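Local coordinates for DegV domain-containing protein Cgl2349/cg2579 (Corynebacterium glutamicum, PDB 3EGL) that binds long-chain fatty acids such as palmitate and may play a role in lipid transport or fatty acid metabolism, at residues A14-P17 against T18-E22. Residues are numbered along the deposited sequence; the frame is centred on the assembly and turned at random.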
loop_
_atom_site.group_PDB
_atom_site.type_symbol
_atom_site.label_atom_id
_atom_site.label_comp_id
_atom_site.label_asym_id
_atom_site.label_seq_id
_atom_site.Cartn_x
_atom_site.Cartn_y
_atom_site.Cartn_z
ATOM N N ALA A 14 1.443 -4.119 -1.628
ATOM C CA ALA A 14 2.219 -2.887 -1.811
ATOM C C ALA A 14 2.131 -2.321 -3.245
ATOM O O ALA A 14 2.506 -1.168 -3.462
ATOM C CB ALA A 14 3.714 -3.066 -1.393
ATOM N N CYS A 15 1.731 -3.156 -4.209
ATOM C CA CYS A 15 1.625 -2.771 -5.627
ATOM C C CYS A 15 2.919 -2.401 -6.368
ATOM O O CYS A 15 2.860 -1.671 -7.368
ATOM C CB CYS A 15 0.614 -1.627 -5.826
ATOM S SG CYS A 15 -1.040 -2.059 -5.251
ATOM N N LEU A 16 4.069 -2.868 -5.906
ATOM C CA LEU A 16 5.276 -2.488 -6.596
ATOM C C LEU A 16 5.232 -3.125 -7.961
ATOM O O LEU A 16 4.866 -4.286 -8.087
ATOM C CB LEU A 16 6.525 -2.965 -5.878
ATOM C CG LEU A 16 6.884 -2.225 -4.601
ATOM C CD1 LEU A 16 7.967 -3.054 -3.907
ATOM C CD2 LEU A 16 7.364 -0.805 -4.891
ATOM N N PRO A 17 5.581 -2.360 -9.006
ATOM C CA PRO A 17 5.761 -3.020 -10.304
ATOM C C PRO A 17 6.840 -4.067 -10.184
ATOM O O PRO A 17 7.834 -3.902 -9.454
ATOM C CB PRO A 17 6.220 -1.894 -11.216
ATOM C CG PRO A 17 5.603 -0.676 -10.603
ATOM C CD PRO A 17 5.751 -0.899 -9.101
ATOM N N THR A 18 6.601 -5.164 -10.877
ATOM C CA THR A 18 7.488 -6.302 -10.851
ATOM C C THR A 18 8.932 -5.942 -11.121
ATOM O O THR A 18 9.800 -6.312 -10.343
ATOM C CB THR A 18 6.978 -7.379 -11.802
ATOM O OG1 THR A 18 5.749 -7.885 -11.255
ATOM C CG2 THR A 18 7.951 -8.531 -11.888
ATOM N N HIS A 19 9.191 -5.194 -12.188
ATOM C CA HIS A 19 10.575 -4.868 -12.555
ATOM C C HIS A 19 11.259 -3.954 -11.518
ATOM O O HIS A 19 12.473 -4.054 -11.315
ATOM C CB HIS A 19 10.648 -4.272 -13.975
ATOM C CG HIS A 19 10.106 -2.881 -14.053
ATOM N ND1 HIS A 19 8.753 -2.614 -14.158
ATOM C CD2 HIS A 19 10.724 -1.678 -13.959
ATOM C CE1 HIS A 19 8.569 -1.302 -14.153
ATOM N NE2 HIS A 19 9.749 -0.713 -14.045
ATOM N N VAL A 20 10.496 -3.093 -10.840
ATOM C CA VAL A 20 11.025 -2.310 -9.720
ATOM C C VAL A 20 11.426 -3.188 -8.515
ATOM O O VAL A 20 12.542 -3.056 -7.967
ATOM C CB VAL A 20 10.004 -1.251 -9.267
ATOM C CG1 VAL A 20 10.476 -0.506 -8.013
ATOM C CG2 VAL A 20 9.697 -0.273 -10.418
ATOM N N ALA A 21 10.528 -4.082 -8.098
ATOM C CA ALA A 21 10.834 -5.014 -7.011
ATOM C C ALA A 21 12.091 -5.806 -7.355
ATOM O O ALA A 21 12.997 -5.940 -6.526
ATOM C CB ALA A 21 9.651 -5.940 -6.736
ATOM N N GLU A 22 12.152 -6.293 -8.590
ATOM C CA GLU A 22 13.349 -6.982 -9.105
ATOM C C GLU A 22 14.622 -6.121 -9.121
ATOM O O GLU A 22 15.639 -6.526 -8.558
ATOM C CB GLU A 22 13.107 -7.597 -10.479
ATOM C CG GLU A 22 12.464 -8.975 -10.397
ATOM C CD GLU A 22 11.859 -9.424 -11.734
ATOM O OE1 GLU A 22 11.922 -8.643 -12.719
ATOM O OE2 GLU A 22 11.328 -10.563 -11.803
#
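The H19 imidazole meets P17 obliquely, with P17 CB 3.8 Å from H19 CE1, and carries V20 CG2 on one face, 3.6 Å above the ring plane and shifted toward the rim. With CG between the backbone N and the carbonyl carbon (chi1 72°), the histidine ring turns back toward P17. P17 and V20 lie side by side, pointing the same way, and the V20 CG2 methyl touches both P17 CB, at 3.9 Å, and P17 CG, so it packs on the pyrrolidine ring and the imidazole at once. CG2 takes this place because it stands beside the V20 backbone N, while CG1 is anti to that N (chi1 175°).

P17 is the N-cap residue of helix 18-23. This helix is the connection of a beta-alpha-beta crossover between the adjacent parallel strands 7-11 and 26-35 of the DegV fold. A21 N donates to P17 O at 3.0 Å, nearly straight at the hydrogen (172°), which makes the first helical turn. The next bond in the series runs from E22 N to T18 O.

L16 points toward the turn. Its methyls have separate partners: CD2 lies 4.4 Å from V20 CG1, and CD1 lies 4.4 Å from A21 CB. Both contacts are loose. M111 of helix 104-116 touches L16 and V20. M239 of strand 237-242, in the other sheet of the protein, touches P17 and V20.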